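PDB 6G43: putative major capsid protein from Cafeteriavirus-dependent mavirus, which probably builds the virophage's icosahedral capsid, assembling as trimers in which each chain contributes two jelly-roll domains. Local coordinates for residues Val148-Lys153 against Tyr387-Ser392; Tyr39-Thr44 against Leu269-Val274. All blocks are in the same frame, centred on the assembly; numbering follows the deposited sequence.

Contact 1. Residues Val148-Lys153 against Tyr387-Ser392; sequences VDEYNK and YNKRFS
Lys389 lays the end of its side chain across the backbone of Val148-Asp149, with Glu150 CG packed against its CE at 3.8 Å. The last two torsions of the lysine are bent (chi3 77°, chi4 59°), which folds the ammonium back so that NZ donates to Val148 O at 3.2 Å. That donor is tilted well above the carbonyl plane. Glu150 reaches past the lysine, extended beyond CG, and its OE1 comes within 3.8 Å of Arg390 CD. OE1 stays 4.4 Å from Arg390 NH1 and well out of the guanidinium plane, the carboxylate and guanidinium planes being 85° apart, so any attraction is probably of charge alone. Both side chains have a firmer partner elsewhere: Glu150 through OE2, which bonds Asn160 ND2, and Arg390 through NE, in a salt bridge with Asp171 of the second subunit. Farther along, Tyr151 OH comes within 2.8 Å of Ser392 OG, a contact of hydrogen-bond length that may not be the only use of the tyrosine proton. The serine oxygen lies in the plane of the tyrosine ring, at its edge, and it bonds Gly179 O of the second subunit. Arg390 is the N-cap of helix 391-394, and Ser392, which the tyrosine meets, lies in its first turn. Here a long loop from the N-terminal half is clasped by a connecting segment of the C-terminal half beside a subunit boundary, an arrangement consistent with the domain interface of a double jelly-roll capsid protein.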
# COMPACT_ATOMS: atom_id res chain seq x y z
N VAL A 148 9.03 -12.78 2.94
CA VAL A 148 9.45 -14.03 2.31
C VAL A 148 10.27 -13.71 1.06
O VAL A 148 10.02 -12.72 0.38
CB VAL A 148 8.22 -14.89 1.94
CG1 VAL A 148 8.63 -16.22 1.32
CG2 VAL A 148 7.36 -15.14 3.16
N ASP A 149 11.25 -14.57 0.76
CA ASP A 149 12.16 -14.38 -0.37
C ASP A 149 11.44 -14.36 -1.71
O ASP A 149 10.63 -15.24 -2.01
CB ASP A 149 13.22 -15.49 -0.40
CG ASP A 149 14.21 -15.40 0.74
OD1 ASP A 149 14.48 -14.29 1.24
OD2 ASP A 149 14.74 -16.46 1.15
N GLU A 150 11.75 -13.34 -2.51
CA GLU A 150 11.25 -13.21 -3.87
C GLU A 150 12.14 -13.92 -4.89
O GLU A 150 11.68 -14.28 -5.98
CB GLU A 150 11.12 -11.73 -4.23
CG GLU A 150 10.10 -10.97 -3.40
CD GLU A 150 9.96 -9.52 -3.81
OE1 GLU A 150 8.96 -9.18 -4.48
OE2 GLU A 150 10.86 -8.72 -3.49
N TYR A 151 13.42 -14.13 -4.54
CA TYR A 151 14.43 -14.65 -5.48
C TYR A 151 15.29 -15.74 -4.86
O TYR A 151 15.44 -15.80 -3.64
CB TYR A 151 15.28 -13.48 -6.01
CG TYR A 151 14.43 -12.48 -6.74
CD1 TYR A 151 13.91 -12.78 -8.00
CD2 TYR A 151 14.06 -11.26 -6.16
CE1 TYR A 151 13.09 -11.89 -8.67
CE2 TYR A 151 13.24 -10.36 -6.82
CZ TYR A 151 12.75 -10.68 -8.08
OH TYR A 151 11.93 -9.82 -8.76
N ASN A 152 15.82 -16.62 -5.71
CA ASN A 152 16.56 -17.81 -5.25
C ASN A 152 17.98 -17.51 -4.76
O ASN A 152 18.58 -18.32 -4.05
CB ASN A 152 16.58 -18.89 -6.34
CG ASN A 152 17.68 -18.68 -7.38
OD1 ASN A 152 17.78 -17.61 -7.98
ND2 ASN A 152 18.50 -19.71 -7.59
N LYS A 153 18.52 -16.37 -5.18
CA LYS A 153 19.78 -15.83 -4.66
C LYS A 153 19.53 -14.43 -4.11
O LYS A 153 18.76 -13.66 -4.68
CB LYS A 153 20.82 -15.76 -5.77
CG LYS A 153 21.30 -17.12 -6.28
CD LYS A 153 22.44 -16.96 -7.27
CE LYS A 153 22.99 -18.31 -7.69
NZ LYS A 153 24.15 -18.20 -8.63
N TYR A 387 -2.52 -16.24 -2.93
CA TYR A 387 -1.07 -16.16 -3.15
C TYR A 387 -0.62 -14.69 -3.16
O TYR A 387 -1.12 -13.89 -3.95
CB TYR A 387 -0.65 -16.86 -4.44
CG TYR A 387 0.84 -16.88 -4.68
CD1 TYR A 387 1.67 -17.75 -3.97
CD2 TYR A 387 1.43 -16.02 -5.60
CE1 TYR A 387 3.04 -17.77 -4.18
CE2 TYR A 387 2.80 -16.02 -5.82
CZ TYR A 387 3.61 -16.90 -5.11
OH TYR A 387 4.97 -16.90 -5.33
N ASN A 388 0.32 -14.36 -2.28
CA ASN A 388 0.61 -12.97 -1.92
C ASN A 388 1.89 -12.37 -2.54
O ASN A 388 2.30 -11.28 -2.15
CB ASN A 388 0.64 -12.82 -0.38
CG ASN A 388 1.77 -13.62 0.27
OD1 ASN A 388 2.59 -14.23 -0.41
ND2 ASN A 388 1.79 -13.61 1.60
N LYS A 389 2.50 -13.06 -3.50
CA LYS A 389 3.73 -12.59 -4.16
C LYS A 389 3.51 -12.32 -5.65
O LYS A 389 2.45 -12.62 -6.20
CB LYS A 389 4.87 -13.58 -3.94
CG LYS A 389 5.04 -14.01 -2.50
CD LYS A 389 6.43 -14.53 -2.18
CE LYS A 389 7.45 -13.40 -2.03
NZ LYS A 389 7.11 -12.44 -0.95
N ARG A 390 4.53 -11.73 -6.27
CA ARG A 390 4.48 -11.29 -7.66
C ARG A 390 4.94 -12.37 -8.64
O ARG A 390 5.57 -13.35 -8.24
CB ARG A 390 5.33 -10.04 -7.81
CG ARG A 390 4.81 -8.87 -6.98
CD ARG A 390 5.91 -7.99 -6.43
NE ARG A 390 5.36 -6.86 -5.69
CZ ARG A 390 4.85 -6.92 -4.45
NH1 ARG A 390 4.81 -8.06 -3.77
NH2 ARG A 390 4.38 -5.80 -3.89
N PHE A 391 4.63 -12.16 -9.92
CA PHE A 391 4.94 -13.14 -10.98
C PHE A 391 6.44 -13.39 -11.14
O PHE A 391 6.85 -14.53 -11.36
CB PHE A 391 4.35 -12.71 -12.33
CG PHE A 391 4.53 -13.73 -13.42
CD1 PHE A 391 3.66 -14.81 -13.54
CD2 PHE A 391 5.58 -13.62 -14.33
CE1 PHE A 391 3.82 -15.76 -14.54
CE2 PHE A 391 5.75 -14.57 -15.34
CZ PHE A 391 4.87 -15.64 -15.44
N SER A 392 7.24 -12.33 -11.05
CA SER A 392 8.70 -12.43 -11.12
C SER A 392 9.24 -13.50 -10.17
O SER A 392 10.14 -14.26 -10.54
CB SER A 392 9.34 -11.08 -10.80
OG SER A 392 10.75 -11.14 -10.87

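Contact 2. Residues Tyr39-Thr44 against Leu269-Val274; sequences YSTFQT and LVQNWV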
# COMPACT_ATOMS: atom_id res chain seq x y z
N TYR A 39 -3.28 -3.94 28.47
CA TYR A 39 -1.85 -4.23 28.32
C TYR A 39 -1.12 -4.34 29.66
O TYR A 39 0.11 -4.48 29.69
CB TYR A 39 -1.21 -3.15 27.43
CG TYR A 39 -1.43 -3.37 25.95
CD1 TYR A 39 -2.68 -3.16 25.37
CD2 TYR A 39 -0.39 -3.80 25.13
CE1 TYR A 39 -2.89 -3.36 24.02
CE2 TYR A 39 -0.59 -4.00 23.77
CZ TYR A 39 -1.84 -3.78 23.22
OH TYR A 39 -2.04 -3.99 21.87
N SER A 40 -1.86 -4.31 30.77
CA SER A 40 -1.29 -4.52 32.11
C SER A 40 -1.27 -6.00 32.52
O SER A 40 -1.00 -6.32 33.67
CB SER A 40 -2.12 -3.72 33.12
OG SER A 40 -3.47 -4.14 33.11
N THR A 41 -1.50 -6.88 31.55
CA THR A 41 -1.92 -8.25 31.80
C THR A 41 -0.95 -9.32 31.27
O THR A 41 -1.24 -10.52 31.36
CB THR A 41 -3.30 -8.46 31.14
OG1 THR A 41 -3.24 -8.07 29.76
CG2 THR A 41 -4.36 -7.63 31.87
N PHE A 42 0.20 -8.90 30.73
CA PHE A 42 1.18 -9.83 30.16
C PHE A 42 1.94 -10.55 31.27
O PHE A 42 2.27 -9.94 32.29
CB PHE A 42 2.16 -9.08 29.25
CG PHE A 42 1.57 -8.70 27.92
CD1 PHE A 42 0.90 -7.48 27.76
CD2 PHE A 42 1.68 -9.54 26.82
CE1 PHE A 42 0.36 -7.12 26.54
CE2 PHE A 42 1.14 -9.19 25.59
CZ PHE A 42 0.48 -7.98 25.45
N GLN A 43 2.21 -11.83 31.07
CA GLN A 43 3.10 -12.59 31.95
C GLN A 43 3.99 -13.54 31.16
O GLN A 43 3.62 -14.04 30.09
CB GLN A 43 2.34 -13.34 33.06
CG GLN A 43 0.93 -13.81 32.74
CD GLN A 43 0.26 -14.45 33.94
OE1 GLN A 43 -0.28 -13.76 34.80
NE2 GLN A 43 0.29 -15.78 34.01
N THR A 44 5.18 -13.77 31.71
CA THR A 44 6.22 -14.57 31.09
C THR A 44 6.26 -15.94 31.76
O THR A 44 6.48 -16.04 32.97
CB THR A 44 7.59 -13.88 31.24
OG1 THR A 44 7.52 -12.55 30.71
CG2 THR A 44 8.69 -14.64 30.52
N LEU A 269 5.19 -15.80 26.04
CA LEU A 269 4.50 -14.57 26.46
C LEU A 269 3.00 -14.71 26.21
O LEU A 269 2.58 -14.95 25.07
CB LEU A 269 5.04 -13.37 25.68
CG LEU A 269 4.46 -11.98 26.01
CD1 LEU A 269 4.77 -11.57 27.45
CD2 LEU A 269 5.01 -10.95 25.05
N VAL A 270 2.21 -14.55 27.27
CA VAL A 270 0.74 -14.61 27.20
C VAL A 270 0.12 -13.36 27.82
O VAL A 270 0.76 -12.70 28.64
CB VAL A 270 0.18 -15.85 27.93
CG1 VAL A 270 0.77 -17.13 27.35
CG2 VAL A 270 0.44 -15.79 29.43
N GLN A 271 -1.11 -13.05 27.42
CA GLN A 271 -1.96 -12.08 28.12
C GLN A 271 -2.97 -12.86 28.95
O GLN A 271 -3.59 -13.79 28.43
CB GLN A 271 -2.73 -11.22 27.12
CG GLN A 271 -1.87 -10.26 26.32
CD GLN A 271 -2.70 -9.45 25.34
OE1 GLN A 271 -3.15 -9.97 24.32
NE2 GLN A 271 -2.91 -8.17 25.65
N ASN A 272 -3.15 -12.48 30.21
CA ASN A 272 -4.17 -13.09 31.08
C ASN A 272 -4.94 -12.02 31.84
O ASN A 272 -4.34 -11.25 32.59
CB ASN A 272 -3.54 -14.07 32.06
CG ASN A 272 -4.57 -14.88 32.82
OD1 ASN A 272 -4.82 -14.63 34.00
ND2 ASN A 272 -5.20 -15.84 32.15
N TRP A 273 -6.26 -11.98 31.67
CA TRP A 273 -7.10 -10.95 32.27
C TRP A 273 -8.52 -11.43 32.58
O TRP A 273 -8.99 -12.41 31.99
CB TRP A 273 -7.15 -9.72 31.35
CG TRP A 273 -7.98 -9.87 30.09
CD1 TRP A 273 -9.25 -9.41 29.88
CD2 TRP A 273 -7.58 -10.49 28.86
NE1 TRP A 273 -9.67 -9.72 28.61
CE2 TRP A 273 -8.66 -10.38 27.96
CE3 TRP A 273 -6.41 -11.13 28.44
CZ2 TRP A 273 -8.61 -10.90 26.66
CZ3 TRP A 273 -6.35 -11.65 27.14
CH2 TRP A 273 -7.45 -11.52 26.27
N VAL A 274 -9.17 -10.74 33.52
CA VAL A 274 -10.54 -11.02 33.91
C VAL A 274 -11.49 -10.40 32.89
O VAL A 274 -11.34 -9.23 32.54
CB VAL A 274 -10.85 -10.45 35.31
CG1 VAL A 274 -12.31 -10.69 35.70
CG2 VAL A 274 -9.92 -11.05 36.36
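An antiparallel strand pair at the margin of a sheet joins Phe42-Thr44 to Leu269-Trp273, with Phe42 facing Gln271 and Thr44 facing Leu269 as non-hydrogen-bonded pairs. Between them Gln43 and Val270 form the hydrogen-bonded pair: Gln43 N donates to Val270 O at 3.0 Å, and Val270 N returns a bond to Gln43 O at 3.2 Å. One step beyond, Asn272 N reaches Thr41 O at 3.0 Å, carrying the pairing into the turn before the short strand. Over these short segments the strand directions differ by 135°, well short of the 180° of a flat antiparallel pair. Phe42 and Gln271 project side by side from the same face of the sheet. With CG beside the backbone N (chi1 -68°) and the chain extended beyond it, Gln271 CG lies over one face of the ring, toward the rim, and makes a CH-pi contact 3.5 Å from the Phe42 centroid. The amide is tilted only 18° from the ring plane, and its NE2 comes to 3.4 Å from Phe42 CZ. In the jelly-roll architecture expected of this capsid family, strand 258-273 is an inner member, bonded on its other flank to strand 68-84 through Leu269 and Gln271. On the Phe42 face, Leu269 CD1 packs 3.8 Å from Phe42 CD2, next to the third subunit, whose Leu373 and Gln377 touch Phe42 and Leu269 respectively. At the far end, Thr41 CG2 meets Trp273 CB at 3.5 Å. The indole of Trp273 turns away from this meeting, and its NE1 bonds Tyr21 OH of the second subunit.

In the fold
The segments alternate along the chain, in the order 39-44, 148-153, 269-274, 387-392, so the two contacts interlace. Their centres are 37 Å apart and their nearest atoms about 22 Å. Contact 2 lies within an antiparallel sheet of the N-terminal half, whereas contact 1 joins a loop of the N-terminal half to the turn and helix start at 387-392, outside any sheet. The trimer relates them: helix 375-384 packs against Tyr387 and Phe391 of contact 1 in its own chain, and the same helix of the third subunit meets contact 2 through Gln377. One contact thus ties the halves of a subunit together and the other widens a sheet, both at subunit boundaries.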